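CrmK (Actinoalloteichus sp. WH1-2216-6, PDB 5I1V) is a flavoenzyme oxidase with covalently bound FAD that takes part in recycling shunt products during caerulomycin biosynthesis. Local coordinates at residues A[345-350]-A[440-445]; A[239-244]-A[351-356]; A[340-345]-A[403-408]. All coordinates share one frame; numbering follows the deposited sequence.

Contact 1 of 3, residues A[345-350]-A[440-445]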
loop_
_atom_site.group_PDB
_atom_site.type_symbol
_atom_site.label_atom_id
_atom_site.label_comp_id
_atom_site.label_asym_id
_atom_site.label_seq_id
_atom_site.Cartn_x
_atom_site.Cartn_y
_atom_site.Cartn_z
ATOM N N ALA A 345 -8.278 -14.428 20.476
ATOM C CA ALA A 345 -8.156 -15.382 21.611
ATOM C C ALA A 345 -6.698 -15.865 21.643
ATOM O O ALA A 345 -6.166 -16.355 20.657
ATOM C CB ALA A 345 -9.139 -16.564 21.507
ATOM N N ASP A 346 -6.050 -15.725 22.775
ATOM C CA ASP A 346 -4.656 -16.140 22.910
ATOM C C ASP A 346 -4.516 -17.350 23.791
ATOM O O ASP A 346 -5.275 -17.499 24.725
ATOM C CB ASP A 346 -3.840 -14.966 23.467
ATOM C CG ASP A 346 -3.897 -13.767 22.546
ATOM O OD1 ASP A 346 -4.403 -13.946 21.377
ATOM O OD2 ASP A 346 -3.460 -12.672 22.989
ATOM N N LEU A 347 -3.526 -18.186 23.474
ATOM C CA LEU A 347 -3.412 -19.567 23.988
ATOM C C LEU A 347 -2.044 -19.777 24.601
ATOM O O LEU A 347 -1.043 -19.214 24.120
ATOM C CB LEU A 347 -3.535 -20.591 22.856
ATOM C CG LEU A 347 -4.874 -20.735 22.136
ATOM C CD1 LEU A 347 -4.687 -21.508 20.843
ATOM C CD2 LEU A 347 -5.898 -21.427 23.029
ATOM N N ARG A 348 -1.989 -20.602 25.633
ATOM C CA ARG A 348 -0.688 -21.063 26.170
ATOM C C ARG A 348 -0.699 -22.594 26.230
ATOM O O ARG A 348 0.230 -23.207 26.738
ATOM C CB ARG A 348 -0.398 -20.463 27.548
ATOM C CG ARG A 348 -1.507 -20.737 28.560
ATOM C CD ARG A 348 -1.413 -19.883 29.816
ATOM N NE ARG A 348 -0.340 -20.356 30.666
ATOM C CZ ARG A 348 0.880 -19.819 30.758
ATOM N NH1 ARG A 348 1.237 -18.727 30.070
ATOM N NH2 ARG A 348 1.765 -20.385 31.578
ATOM N N GLY A 349 -1.747 -23.183 25.668
ATOM C CA GLY A 349 -1.899 -24.628 25.547
ATOM C C GLY A 349 -2.684 -24.863 24.275
ATOM O O GLY A 349 -3.134 -23.886 23.619
ATOM N N PRO A 350 -2.833 -26.140 23.878
ATOM C CA PRO A 350 -3.446 -26.386 22.595
ATOM C C PRO A 350 -4.939 -26.384 22.681
ATOM O O PRO A 350 -5.504 -26.622 23.760
ATOM C CB PRO A 350 -2.973 -27.806 22.239
ATOM C CG PRO A 350 -2.774 -28.474 23.563
ATOM C CD PRO A 350 -2.375 -27.388 24.535
ATOM N N GLU A 440 -5.611 -21.961 32.274
ATOM C CA GLU A 440 -4.417 -22.744 31.976
ATOM C C GLU A 440 -4.179 -22.976 30.475
ATOM O O GLU A 440 -3.092 -23.384 30.073
ATOM C CB GLU A 440 -4.455 -24.071 32.760
ATOM C CG GLU A 440 -5.321 -25.197 32.182
ATOM C CD GLU A 440 -6.832 -25.040 32.385
ATOM O OE1 GLU A 440 -7.291 -24.247 33.255
ATOM O OE2 GLU A 440 -7.576 -25.745 31.661
ATOM N N VAL A 441 -5.187 -22.726 29.645
ATOM C CA VAL A 441 -5.007 -22.809 28.211
ATOM C C VAL A 441 -5.221 -21.448 27.548
ATOM O O VAL A 441 -4.454 -21.091 26.669
ATOM C CB VAL A 441 -5.956 -23.825 27.560
ATOM C CG1 VAL A 441 -5.856 -23.751 26.042
ATOM C CG2 VAL A 441 -5.631 -25.240 28.039
ATOM N N ASN A 442 -6.264 -20.719 27.929
ATOM C CA ASN A 442 -6.486 -19.386 27.372
ATOM C C ASN A 442 -5.738 -18.334 28.193
ATOM O O ASN A 442 -5.641 -18.466 29.388
ATOM C CB ASN A 442 -7.963 -19.039 27.383
ATOM C CG ASN A 442 -8.815 -20.114 26.773
ATOM O OD1 ASN A 442 -8.757 -20.357 25.574
ATOM N ND2 ASN A 442 -9.632 -20.756 27.599
ATOM N N THR A 443 -5.197 -17.302 27.555
ATOM C CA THR A 443 -4.602 -16.192 28.296
ATOM C C THR A 443 -5.453 -14.916 28.203
ATOM O O THR A 443 -5.157 -13.906 28.854
ATOM C CB THR A 443 -3.211 -15.864 27.755
ATOM O OG1 THR A 443 -3.313 -15.554 26.362
ATOM C CG2 THR A 443 -2.285 -17.050 27.935
ATOM N N GLY A 444 -6.508 -14.952 27.400
ATOM C CA GLY A 444 -7.358 -13.799 27.187
ATOM C C GLY A 444 -7.377 -13.347 25.724
ATOM O O GLY A 444 -7.311 -14.157 24.804
ATOM N N ALA A 445 -7.497 -12.044 25.520
ATOM C CA ALA A 445 -7.588 -11.475 24.177
ATOM C C ALA A 445 -6.831 -10.174 24.088
ATOM O O ALA A 445 -6.462 -9.605 25.105
ATOM C CB ALA A 445 -9.034 -11.247 23.818
HETATM O O HOH W 1 -7.693 -18.664 24.045
HETATM O O HOH W 2 -3.128 -12.830 26.137
#

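Contact 2 of 3, residues A[239-244]-A[351-356]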
loop_
_atom_site.group_PDB
_atom_site.type_symbol
_atom_site.label_atom_id
_atom_site.label_comp_id
_atom_site.label_asym_id
_atom_site.label_seq_id
_atom_site.Cartn_x
_atom_site.Cartn_y
_atom_site.Cartn_z
ATOM N N ASP A 239 -8.273 -34.947 8.746
ATOM C CA ASP A 239 -7.072 -34.232 8.302
ATOM C C ASP A 239 -7.002 -32.828 8.896
ATOM O O ASP A 239 -5.938 -32.409 9.329
ATOM C CB ASP A 239 -6.996 -34.095 6.787
ATOM C CG ASP A 239 -6.628 -35.391 6.101
ATOM O OD1 ASP A 239 -6.156 -36.328 6.799
ATOM O OD2 ASP A 239 -6.787 -35.453 4.856
ATOM N N TYR A 240 -8.108 -32.093 8.870
ATOM C CA TYR A 240 -8.073 -30.755 9.456
ATOM C C TYR A 240 -7.612 -30.820 10.912
ATOM O O TYR A 240 -6.696 -30.074 11.297
ATOM C CB TYR A 240 -9.422 -30.052 9.353
ATOM C CG TYR A 240 -9.391 -28.690 10.009
ATOM C CD1 TYR A 240 -8.926 -27.582 9.307
ATOM C CD2 TYR A 240 -9.797 -28.513 11.330
ATOM C CE1 TYR A 240 -8.892 -26.340 9.890
ATOM C CE2 TYR A 240 -9.762 -27.257 11.927
ATOM C CZ TYR A 240 -9.312 -26.176 11.186
ATOM O OH TYR A 240 -9.213 -24.909 11.730
ATOM N N VAL A 241 -8.244 -31.689 11.713
ATOM C CA VAL A 241 -7.942 -31.799 13.148
ATOM C C VAL A 241 -6.471 -32.177 13.357
ATOM O O VAL A 241 -5.754 -31.561 14.160
ATOM C CB VAL A 241 -8.910 -32.769 13.901
ATOM C CG1 VAL A 241 -8.475 -32.973 15.365
ATOM C CG2 VAL A 241 -10.357 -32.257 13.856
ATOM N N ARG A 242 -5.977 -33.117 12.577
ATOM C CA ARG A 242 -4.594 -33.536 12.747
ATOM C C ARG A 242 -3.574 -32.438 12.354
ATOM O O ARG A 242 -2.636 -32.126 13.091
ATOM C CB ARG A 242 -4.333 -34.780 11.930
ATOM C CG ARG A 242 -2.912 -35.279 12.099
ATOM C CD ARG A 242 -2.629 -35.696 13.517
ATOM N NE ARG A 242 -1.236 -36.101 13.658
ATOM C CZ ARG A 242 -0.781 -37.343 13.494
ATOM N NH1 ARG A 242 -1.606 -38.338 13.163
ATOM N NH2 ARG A 242 0.509 -37.591 13.651
ATOM N N LEU A 243 -3.792 -31.860 11.189
ATOM C CA LEU A 243 -2.969 -30.747 10.702
ATOM C C LEU A 243 -2.833 -29.572 11.682
ATOM O O LEU A 243 -1.739 -29.150 12.003
ATOM C CB LEU A 243 -3.532 -30.218 9.393
ATOM C CG LEU A 243 -2.797 -28.981 8.876
ATOM C CD1 LEU A 243 -1.341 -29.324 8.619
ATOM C CD2 LEU A 243 -3.478 -28.446 7.636
ATOM N N VAL A 244 -3.949 -29.040 12.142
ATOM C CA VAL A 244 -3.902 -27.976 13.140
ATOM C C VAL A 244 -3.251 -28.472 14.442
ATOM O O VAL A 244 -2.497 -27.727 15.076
ATOM C CB VAL A 244 -5.308 -27.424 13.450
ATOM C CG1 VAL A 244 -5.243 -26.460 14.632
ATOM C CG2 VAL A 244 -5.887 -26.758 12.228
ATOM N N HIS A 351 -5.572 -26.143 21.546
ATOM C CA HIS A 351 -6.971 -26.489 21.380
ATOM C C HIS A 351 -7.131 -27.993 21.424
ATOM O O HIS A 351 -6.286 -28.724 20.915
ATOM C CB HIS A 351 -7.524 -25.986 20.074
ATOM C CG HIS A 351 -7.841 -24.532 20.090
ATOM N ND1 HIS A 351 -7.839 -23.763 18.951
ATOM C CD2 HIS A 351 -8.163 -23.703 21.109
ATOM C CE1 HIS A 351 -8.173 -22.525 19.263
ATOM N NE2 HIS A 351 -8.374 -22.457 20.565
ATOM N N THR A 352 -8.215 -28.430 22.049
ATOM C CA THR A 352 -8.542 -29.856 22.136
ATOM C C THR A 352 -9.040 -30.340 20.795
ATOM O O THR A 352 -9.360 -29.555 19.908
ATOM C CB THR A 352 -9.692 -30.111 23.109
ATOM O OG1 THR A 352 -10.897 -29.524 22.581
ATOM C CG2 THR A 352 -9.371 -29.564 24.517
ATOM N N ARG A 353 -9.177 -31.655 20.665
ATOM C CA ARG A 353 -9.743 -32.234 19.466
ATOM C C ARG A 353 -11.212 -31.814 19.227
ATOM O O ARG A 353 -11.589 -31.590 18.081
ATOM C CB ARG A 353 -9.551 -33.778 19.470
ATOM C CG ARG A 353 -10.649 -34.583 18.765
ATOM C CD ARG A 353 -10.227 -35.973 18.256
ATOM N NE ARG A 353 -8.848 -35.952 17.753
ATOM C CZ ARG A 353 -7.764 -36.309 18.446
ATOM N NH1 ARG A 353 -7.862 -36.769 19.696
ATOM N NH2 ARG A 353 -6.570 -36.210 17.879
ATOM N N GLU A 354 -12.027 -31.713 20.273
ATOM C CA GLU A 354 -13.429 -31.274 20.120
ATOM C C GLU A 354 -13.500 -29.797 19.672
ATOM O O GLU A 354 -14.284 -29.455 18.801
ATOM C CB GLU A 354 -14.245 -31.456 21.416
ATOM C CG GLU A 354 -14.388 -32.895 21.916
ATOM C CD GLU A 354 -13.230 -33.372 22.811
ATOM O OE1 GLU A 354 -12.172 -32.693 22.872
ATOM O OE2 GLU A 354 -13.375 -34.438 23.463
ATOM N N GLN A 355 -12.673 -28.932 20.269
ATOM C CA GLN A 355 -12.539 -27.551 19.780
ATOM C C GLN A 355 -12.235 -27.495 18.300
ATOM O O GLN A 355 -12.855 -26.712 17.564
ATOM C CB GLN A 355 -11.467 -26.804 20.562
ATOM C CG GLN A 355 -11.933 -26.406 21.938
ATOM C CD GLN A 355 -10.868 -25.664 22.704
ATOM O OE1 GLN A 355 -9.822 -26.221 22.994
ATOM N NE2 GLN A 355 -11.132 -24.402 23.040
ATOM N N LEU A 356 -11.313 -28.343 17.841
ATOM C CA LEU A 356 -10.983 -28.370 16.432
ATOM C C LEU A 356 -12.099 -28.930 15.540
ATOM O O LEU A 356 -12.299 -28.416 14.444
ATOM C CB LEU A 356 -9.649 -29.070 16.181
ATOM C CG LEU A 356 -8.492 -28.412 16.928
ATOM C CD1 LEU A 356 -7.186 -29.169 16.686
ATOM C CD2 LEU A 356 -8.380 -26.939 16.534
#

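Contact 3 of 3, residues A[340-345]-A[403-408]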
loop_
_atom_site.group_PDB
_atom_site.type_symbol
_atom_site.label_atom_id
_atom_site.label_comp_id
_atom_site.label_asym_id
_atom_site.label_seq_id
_atom_site.Cartn_x
_atom_site.Cartn_y
_atom_site.Cartn_z
ATOM N N ARG A 340 -16.331 -5.333 8.233
ATOM C CA ARG A 340 -15.525 -6.347 8.951
ATOM C C ARG A 340 -15.985 -6.597 10.338
ATOM O O ARG A 340 -16.539 -5.703 10.990
ATOM C CB ARG A 340 -14.051 -5.916 9.106
ATOM C CG ARG A 340 -13.438 -5.257 7.901
ATOM C CD ARG A 340 -12.052 -4.698 8.216
ATOM N NE ARG A 340 -11.504 -4.052 7.017
ATOM C CZ ARG A 340 -10.931 -4.710 6.014
ATOM N NH1 ARG A 340 -10.505 -4.047 4.946
ATOM N NH2 ARG A 340 -10.803 -6.038 6.066
ATOM N N LYS A 341 -15.675 -7.795 10.841
ATOM C CA LYS A 341 -15.767 -8.101 12.237
ATOM C C LYS A 341 -14.538 -8.967 12.608
ATOM O O LYS A 341 -14.188 -9.920 11.899
ATOM C CB LYS A 341 -17.065 -8.833 12.525
ATOM C CG LYS A 341 -17.291 -9.289 13.957
ATOM C CD LYS A 341 -17.552 -8.161 14.917
ATOM C CE LYS A 341 -17.744 -8.659 16.348
ATOM N NZ LYS A 341 -17.323 -7.640 17.372
ATOM N N VAL A 342 -13.867 -8.626 13.703
ATOM C CA VAL A 342 -12.680 -9.386 14.140
ATOM C C VAL A 342 -12.875 -9.855 15.572
ATOM O O VAL A 342 -13.619 -9.255 16.349
ATOM C CB VAL A 342 -11.362 -8.607 14.040
ATOM C CG1 VAL A 342 -11.041 -8.261 12.586
ATOM C CG2 VAL A 342 -11.411 -7.380 14.973
ATOM N N LYS A 343 -12.259 -10.985 15.895
ATOM C CA LYS A 343 -12.199 -11.466 17.252
ATOM C C LYS A 343 -10.776 -12.019 17.506
ATOM O O LYS A 343 -10.014 -12.268 16.590
ATOM C CB LYS A 343 -13.265 -12.563 17.488
ATOM C CG LYS A 343 -14.702 -12.108 17.281
ATOM C CD LYS A 343 -15.690 -13.214 17.600
ATOM C CE LYS A 343 -17.112 -12.713 17.589
ATOM N NZ LYS A 343 -17.548 -12.302 18.955
ATOM N N SER A 344 -10.467 -12.239 18.755
ATOM C CA SER A 344 -9.151 -12.559 19.204
ATOM C C SER A 344 -9.239 -13.518 20.378
ATOM O O SER A 344 -10.185 -13.439 21.165
ATOM C CB SER A 344 -8.491 -11.232 19.607
ATOM O OG SER A 344 -7.621 -11.366 20.682
ATOM N N ALA A 345 -8.278 -14.428 20.476
ATOM C CA ALA A 345 -8.156 -15.382 21.611
ATOM C C ALA A 345 -6.698 -15.865 21.643
ATOM O O ALA A 345 -6.166 -16.355 20.657
ATOM C CB ALA A 345 -9.139 -16.564 21.507
ATOM N N PHE A 403 -6.804 -15.313 15.813
ATOM C CA PHE A 403 -7.476 -14.177 15.246
ATOM C C PHE A 403 -8.597 -14.768 14.375
ATOM O O PHE A 403 -8.405 -15.816 13.756
ATOM C CB PHE A 403 -6.429 -13.433 14.413
ATOM C CG PHE A 403 -6.960 -12.263 13.656
ATOM C CD1 PHE A 403 -7.436 -11.146 14.334
ATOM C CD2 PHE A 403 -6.964 -12.254 12.282
ATOM C CE1 PHE A 403 -7.927 -10.051 13.632
ATOM C CE2 PHE A 403 -7.444 -11.162 11.574
ATOM C CZ PHE A 403 -7.928 -10.057 12.252
ATOM N N TYR A 404 -9.760 -14.116 14.372
ATOM C CA TYR A 404 -10.931 -14.502 13.606
ATOM C C TYR A 404 -11.353 -13.272 12.820
ATOM O O TYR A 404 -11.337 -12.158 13.382
ATOM C CB TYR A 404 -12.091 -14.859 14.509
ATOM C CG TYR A 404 -11.831 -15.987 15.448
ATOM C CD1 TYR A 404 -10.898 -15.890 16.477
ATOM C CD2 TYR A 404 -12.549 -17.178 15.336
ATOM C CE1 TYR A 404 -10.690 -16.945 17.360
ATOM C CE2 TYR A 404 -12.318 -18.232 16.195
ATOM C CZ TYR A 404 -11.400 -18.128 17.192
ATOM O OH TYR A 404 -11.259 -19.203 18.054
ATOM N N MET A 405 -11.666 -13.445 11.544
ATOM C CA MET A 405 -12.112 -12.335 10.730
ATOM C C MET A 405 -13.134 -12.764 9.652
ATOM O O MET A 405 -13.090 -13.899 9.158
ATOM C CB MET A 405 -10.894 -11.568 10.197
ATOM C CG MET A 405 -10.602 -11.544 8.707
ATOM S SD MET A 405 -10.744 -9.881 7.925
ATOM C CE MET A 405 -10.139 -8.722 9.157
ATOM N N VAL A 406 -14.084 -11.863 9.382
ATOM C CA VAL A 406 -15.015 -11.954 8.252
ATOM C C VAL A 406 -14.985 -10.571 7.650
ATOM O O VAL A 406 -14.936 -9.558 8.402
ATOM C CB VAL A 406 -16.474 -12.312 8.632
ATOM C CG1 VAL A 406 -16.600 -13.759 9.007
ATOM C CG2 VAL A 406 -16.969 -11.506 9.795
ATOM N N ALA A 407 -14.844 -10.532 6.329
ATOM C CA ALA A 407 -14.847 -9.283 5.543
ATOM C C ALA A 407 -15.850 -9.406 4.402
ATOM O O ALA A 407 -15.941 -10.445 3.745
ATOM C CB ALA A 407 -13.490 -8.983 5.021
ATOM N N TRP A 408 -16.646 -8.366 4.199
ATOM C CA TRP A 408 -17.657 -8.387 3.146
ATOM C C TRP A 408 -17.972 -6.957 2.697
ATOM O O TRP A 408 -17.453 -5.973 3.270
ATOM C CB TRP A 408 -18.906 -9.135 3.634
ATOM C CG TRP A 408 -19.702 -8.442 4.683
ATOM C CD1 TRP A 408 -20.841 -7.737 4.487
ATOM C CD2 TRP A 408 -19.426 -8.367 6.083
ATOM N NE1 TRP A 408 -21.314 -7.249 5.664
ATOM C CE2 TRP A 408 -20.454 -7.600 6.667
ATOM C CE3 TRP A 408 -18.406 -8.864 6.907
ATOM C CZ2 TRP A 408 -20.526 -7.360 8.039
ATOM C CZ3 TRP A 408 -18.463 -8.600 8.265
ATOM C CH2 TRP A 408 -19.511 -7.867 8.820
#

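Contact 1 of 3, residues A[345-350]-A[440-445]
Strand 345-347 runs antiparallel to the short, weakly bonded strand 442-444, their axes 4.6 Å apart at closest and 137° between their directions, so strand 442-444, outermost in the large antiparallel sheet of the berberine-bridge-enzyme-like fold, lies splayed against strand 339-347. Three main-chain bonds join them. Asp346 N gives an almost straight bond to Gly444 O, and Arg348 N reaches Val441 O at 2.7 Å, both donors in the plane of the carbonyl. Thr443 N instead approaches Asp346 O from above the carbonyl plane, at 2.8 Å. That oxygen also accepts from a water that donates to Asn442 OD1 as well, so a buried carbonyl is well satisfied. Gly444 suits its place because its backbone, at phi 119°, would jam a CB against the preceding carbonyl. The apolar Leu347 and Val441 run alongside each other, Leu347 CD2 3.8 Å from Val441 CG1. On the exposed side, the aliphatic part of Arg348 bends at chi3 and crosses Thr443 obliquely, its CD 3.5 Å from Thr443 CG2. Asp346 turns CG anti to its carbonyl carbon; OD2 forms a salt bridge with Lys401 NZ, and the Asp346 side chain lies about 4 Å from that of Tyr446, an FAD-binding residue. A second water links that same OD2 to Thr443 OG1, lying 2.7 Å from the hydroxyl oxygen.

Contact 2 of 3, residues A[239-244]-A[351-356]
The first turn of helix 353-364 packs against helix 237-253, with Tyr377 of strand 374-379 of the large sheet touching both Val244 and Leu356, far from the flavin. Leu356 carries the contact. With CG anti to its carbonyl carbon (chi1 -58°), it directs its two methyls at the other helix: CD2 comes 3.7 Å from Val244 CG1, while CD1 rests over the backbone at Val241 O. Val241 meets the base of the same side chain, its CG2 4.0 Å from Leu356 CB. Tyr240, its CG anti to the backbone N, turns a ring edge to Leu356 O, with CE2 3.8 Å from that oxygen; Val244 CG2 lies over one face of the ring. At the exposed border the poorly ordered Arg353 crosses Val241 at about a right angle. The helix start is set by a capping box: Gln355 N donates to Thr352 OG1 at 3.0 Å, and Thr352 N returns a bond to Gln355 OE1 on a lone pair. Tyr377 OH is hydrogen-bonded to His351 ND1. Branched aliphatic side chains thus join the helices by dispersion and burial of apolar surface, while polar groups of the 351-356 segment hold its first turn in shape.

Contact 3 of 3, residues A[340-345]-A[403-408]
Strands 340-345 and 403-408 are antiparallel neighbours in the large sheet, their axes 4.6 Å apart at closest, 169° between their N-to-C directions. Paired main-chain bonds join Lys341 with Val406 and Lys343 with Tyr404; in the second pair both donors sit above the acceptor's carbonyl plane. On the face with Arg340, Val342 and Ser344, Val342 is central: its CG1, anti to the carbonyl carbon, touches Met405 CE at 3.6 Å and Phe403 CZ at 3.6 Å. Phe403 puts its CG anti to the backbone N (chi1 176°), so its ring crosses Val342 obliquely. Met405 is held off the staggered positions at its first two torsions; the unbranched thioether tolerates this while its methyl reaches Val342. The same methyl lies 4.1 Å from NH2 of the extended Arg340, whose NE forms a salt bridge with Asp23 OD2; the Arg340 side chain lies about 6 Å from the bound FAD. Ser344 OG is hydrogen-bonded to the backbone N of FAD-binding Tyr446. On the other face Lys341 CB meets Val406 CG2 at 3.8 Å and Lys343 CB meets Tyr404 CB at 3.9 Å. Both ammonium groups reach away to Asp451, with Glu67 a second partner for Lys341 and Asp453 for Lys343; the three carboxylates together probably compensate the two buried charges. Trp408, its CG in the crowded position (chi1 70°), swings its ring back so that Arg340 N lies over one face and CZ3 is 3.8 Å from Arg340 CA; NE1 is hydrogen-bonded to Asp414 OD1, starting helix 414-428. That helix packs on the Lys341, Tyr404 and Val406 face, and strand 374-379 continues the sheet beyond 400-408.

In the fold
Contacts 1 and 3 share strand 339-347, which lies between strands 400-408 and 442-444 in the eight-stranded antiparallel sheet; their centres are 17 Å apart, Ala345 belongs to both, and Ala445 of contact 1 packs on Ser344 of contact 3. Past Pro350 the chain goes through His351 and the N-cap Thr352 into helix 353-364 of contact 2, whose centre is 16 Å from that of contact 1 and 20 Å from that of contact 3. Along the sequence the segments come in the order 239-244, 340-350, 351-356, 403-408 and 440-445, so the pairings interleave. The run 340-356 thus leads from the sheet's next-to-last strand, near the FAD at Arg340, to the helix pair away from the flavin site.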